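Local coordinates for FERM, RhoGEF and pleckstrin domain protein 2 (Danio rerio, PDB 6D21) that probably acts as a guanine nucleotide exchange factor that activates RAC1, with its FERM domain, the part described here, linked to membrane localization, at residues 4-9 against 27-32. Numbering follows the deposited sequence.
Sequences LQIRVQ and QLLLSD
Leu29 reaches from the helix to the strand and sets its forked end against Ile6 and Val8, an example of how the ubiquitin-like lobe of a FERM domain packs one helix on one face of its mixed sheet. Strand 3-9 runs inside that sheet, between strands 15-21 and 76-81, and helix 26-36 lies across it. The backbones stay well apart, with the CA atoms of Ile6 and Leu29 8.5 Å from each other, and the gap is filled by branched apolar side chains.

Both methyls of Leu29 are used. CD2 lies 3.9 Å from CG2 of Ile6, the closest approach of the contact, while CD1 is 4.2 Å from CG2 of Val8 and equally far from Ile6 CG2. Leu29 holds CG anti to its own nitrogen (chi1 178°), which extends the fork toward the strand. On Ile6 the CG2 methyl is likewise the branch turned away from the backbone N, so this short arm makes the closest approach to the leucine, with CD1 of the longer arm farther off, 4.3 Å from Leu29 CD2. No hydrogen bond crosses between the segments; the join rests on apolar packing among three buried residues. Leu47 of strand 45-50 touches both Val8 and Leu29, and Phe77 lies against Ile6 and Val8, continuing the hydrophobic core.

Away from this core the character changes. Arg7 points to the other side of the strand, where its NH1 makes a hydrogen bond to OE1 of Gln15. On the helix, Gln27 is exposed and Ser31 partly so. The carbonyl oxygen of Gln27 takes the hydrogen bond of the Ser31 backbone N-H (N to O 2.9 Å). Ser31 OG donates to the same oxygen at 3.0 Å from the opposite face, 36° out of the carbonyl plane.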
ATOM      1  N   LEU A   4     -19.669  15.845 -12.704  1.00 52.68           N
ATOM      2  CA  LEU A   4     -18.222  15.961 -12.533  1.00 62.46           C
ATOM      3  C   LEU A   4     -17.456  14.995 -13.419  1.00 56.12           C
ATOM      4  O   LEU A   4     -17.953  13.927 -13.765  1.00 56.43           O
ATOM      5  CB  LEU A   4     -17.812  15.714 -11.077  1.00 62.04           C
ATOM      6  CG  LEU A   4     -18.307  16.670  -9.996  1.00 67.02           C
ATOM      7  CD1 LEU A   4     -17.628  16.329  -8.685  1.00 64.73           C
ATOM      8  CD2 LEU A   4     -18.055  18.118 -10.390  1.00 75.28           C
ATOM      9  N   GLN A   5     -16.234  15.379 -13.765  1.00 46.64           N
ATOM     10  CA  GLN A   5     -15.337  14.499 -14.486  1.00 51.77           C
ATOM     11  C   GLN A   5     -14.076  14.288 -13.666  1.00 49.17           C
ATOM     12  O   GLN A   5     -13.304  15.215 -13.424  1.00 46.85           O
ATOM     13  CB  GLN A   5     -15.003  15.064 -15.861  1.00 55.75           C
ATOM     14  CG  GLN A   5     -14.166  14.124 -16.698  1.00 66.83           C
ATOM     15  CD  GLN A   5     -14.187  14.487 -18.160  1.00 76.77           C
ATOM     16  OE1 GLN A   5     -14.073  15.658 -18.524  1.00 87.90           O
ATOM     17  NE2 GLN A   5     -14.355  13.485 -19.010  1.00 80.15           N
ATOM     18  N   ILE A   6     -13.878  13.054 -13.230  1.00 42.11           N
ATOM     19  CA  ILE A   6     -12.800  12.755 -12.310  1.00 40.41           C
ATOM     20  C   ILE A   6     -11.802  11.807 -12.973  1.00 39.30           C
ATOM     21  O   ILE A   6     -12.169  10.860 -13.671  1.00 37.62           O
ATOM     22  CB  ILE A   6     -13.366  12.186 -10.984  1.00 44.52           C
ATOM     23  CG1 ILE A   6     -14.115  13.298 -10.231  1.00 50.18           C
ATOM     24  CG2 ILE A   6     -12.281  11.615 -10.110  1.00 32.24           C
ATOM     25  CD1 ILE A   6     -14.472  12.960  -8.802  1.00 49.23           C
ATOM     26  N   ARG A   7     -10.532  12.119 -12.774  1.00 34.48           N
ATOM     27  CA  ARG A   7      -9.429  11.409 -13.381  1.00 32.11           C
ATOM     28  C   ARG A   7      -8.833  10.438 -12.365  1.00 31.71           C
ATOM     29  O   ARG A   7      -8.417  10.839 -11.268  1.00 29.09           O
ATOM     30  CB  ARG A   7      -8.370  12.401 -13.851  1.00 33.04           C
ATOM     31  CG  ARG A   7      -7.145  11.793 -14.502  1.00 50.92           C
ATOM     32  CD  ARG A   7      -5.904  12.643 -14.226  1.00 55.83           C
ATOM     33  NE  ARG A   7      -6.072  14.064 -14.527  1.00 61.24           N
ATOM     34  CZ  ARG A   7      -5.558  14.675 -15.590  1.00 62.70           C
ATOM     35  NH1 ARG A   7      -4.843  14.000 -16.483  1.00 63.06           N
ATOM     36  NH2 ARG A   7      -5.758  15.971 -15.753  1.00 58.88           N
ATOM     37  N   VAL A   8      -8.798   9.162 -12.716  1.00 28.61           N
ATOM     38  CA  VAL A   8      -8.253   8.180 -11.787  1.00 27.44           C
ATOM     39  C   VAL A   8      -7.133   7.378 -12.432  1.00 28.22           C
ATOM     40  O   VAL A   8      -7.307   6.772 -13.490  1.00 37.53           O
ATOM     41  CB  VAL A   8      -9.325   7.213 -11.284  1.00 32.99           C
ATOM     42  CG1 VAL A   8      -8.681   6.117 -10.437  1.00 25.28           C
ATOM     43  CG2 VAL A   8     -10.386   7.972 -10.493  1.00 28.28           C
ATOM     44  N   GLN A   9      -5.983   7.382 -11.782  1.00 26.61           N
ATOM     45  CA  GLN A   9      -4.854   6.595 -12.240  1.00 29.57           C
ATOM     46  C   GLN A   9      -4.923   5.167 -11.714  1.00 28.51           C
ATOM     47  O   GLN A   9      -5.051   4.956 -10.505  1.00 23.40           O
ATOM     48  CB  GLN A   9      -3.551   7.246 -11.788  1.00 28.52           C
ATOM     49  CG  GLN A   9      -2.327   6.422 -12.109  1.00 39.93           C
ATOM     50  CD  GLN A   9      -1.051   7.195 -11.880  1.00 55.28           C
ATOM     51  OE1 GLN A   9      -0.734   8.135 -12.621  1.00 56.09           O
ATOM     52  NE2 GLN A   9      -0.320   6.826 -10.832  1.00 49.59           N
ATOM     53  N   GLN A  27     -18.074   6.424  -2.449  1.00 30.80           N
ATOM     54  CA  GLN A  27     -18.401   5.032  -2.759  1.00 33.16           C
ATOM     55  C   GLN A  27     -18.796   4.850  -4.229  1.00 31.39           C
ATOM     56  O   GLN A  27     -18.472   3.838  -4.842  1.00 35.30           O
ATOM     57  CB  GLN A  27     -19.535   4.535  -1.862  1.00 38.03           C
ATOM     58  CG  GLN A  27     -19.819   3.033  -2.025  1.00 34.72           C
ATOM     59  CD  GLN A  27     -18.585   2.179  -1.745  1.00 40.58           C
ATOM     60  OE1 GLN A  27     -18.043   2.200  -0.642  1.00 47.50           O
ATOM     61  NE2 GLN A  27     -18.132   1.437  -2.750  1.00 45.57           N
ATOM     62  N   LEU A  28     -19.499   5.839  -4.775  1.00 32.59           N
ATOM     63  CA  LEU A  28     -19.922   5.821  -6.173  1.00 33.57           C
ATOM     64  C   LEU A  28     -18.710   5.790  -7.111  1.00 36.38           C
ATOM     65  O   LEU A  28     -18.674   5.002  -8.059  1.00 36.42           O
ATOM     66  CB  LEU A  28     -20.817   7.034  -6.479  1.00 35.93           C
ATOM     67  CG  LEU A  28     -21.530   7.120  -7.830  1.00 53.97           C
ATOM     68  CD1 LEU A  28     -22.347   5.864  -8.126  1.00 58.08           C
ATOM     69  CD2 LEU A  28     -22.400   8.352  -7.860  1.00 46.77           C
ATOM     70  N   LEU A  29     -17.713   6.630  -6.839  1.00 31.46           N
ATOM     71  CA  LEU A  29     -16.503   6.642  -7.649  1.00 30.31           C
ATOM     72  C   LEU A  29     -15.744   5.307  -7.541  1.00 31.31           C
ATOM     73  O   LEU A  29     -15.272   4.773  -8.544  1.00 30.75           O
ATOM     74  CB  LEU A  29     -15.598   7.799  -7.236  1.00 33.34           C
ATOM     75  CG  LEU A  29     -14.260   7.902  -7.971  1.00 29.03           C
ATOM     76  CD1 LEU A  29     -14.491   8.105  -9.477  1.00 32.77           C
ATOM     77  CD2 LEU A  29     -13.421   9.032  -7.385  1.00 29.01           C
ATOM     78  N   LEU A  30     -15.612   4.789  -6.319  1.00 27.40           N
ATOM     79  CA  LEU A  30     -14.984   3.482  -6.091  1.00 27.63           C
ATOM     80  C   LEU A  30     -15.674   2.390  -6.883  1.00 26.36           C
ATOM     81  O   LEU A  30     -15.013   1.570  -7.536  1.00 28.11           O
ATOM     82  CB  LEU A  30     -15.002   3.110  -4.604  1.00 37.30           C
ATOM     83  CG  LEU A  30     -13.938   3.656  -3.644  1.00 38.19           C
ATOM     84  CD1 LEU A  30     -14.472   3.642  -2.221  1.00 46.48           C
ATOM     85  CD2 LEU A  30     -12.660   2.841  -3.718  1.00 35.74           C
ATOM     86  N   SER A  31     -17.003   2.372  -6.816  1.00 27.91           N
ATOM     87  CA  SER A  31     -17.776   1.363  -7.530  1.00 33.46           C
ATOM     88  C   SER A  31     -17.591   1.467  -9.037  1.00 33.80           C
ATOM     89  O   SER A  31     -17.415   0.454  -9.709  1.00 33.31           O
ATOM     90  CB  SER A  31     -19.264   1.476  -7.184  1.00 35.01           C
ATOM     91  OG  SER A  31     -19.453   1.206  -5.805  1.00 43.95           O
ATOM     92  N   ASP A  32     -17.636   2.689  -9.565  1.00 32.06           N
ATOM     93  CA  ASP A  32     -17.445   2.905 -10.991  1.00 31.00           C
ATOM     94  C   ASP A  32     -16.041   2.491 -11.443  1.00 33.72           C
ATOM     95  O   ASP A  32     -15.876   1.948 -12.536  1.00 35.14           O
ATOM     96  CB  ASP A  32     -17.707   4.370 -11.357  1.00 32.39           C
ATOM     97  CG  ASP A  32     -19.180   4.730 -11.300  1.00 51.77           C
ATOM     98  OD1 ASP A  32     -20.021   3.809 -11.163  1.00 48.51           O
ATOM     99  OD2 ASP A  32     -19.501   5.934 -11.398  1.00 50.50           O
TER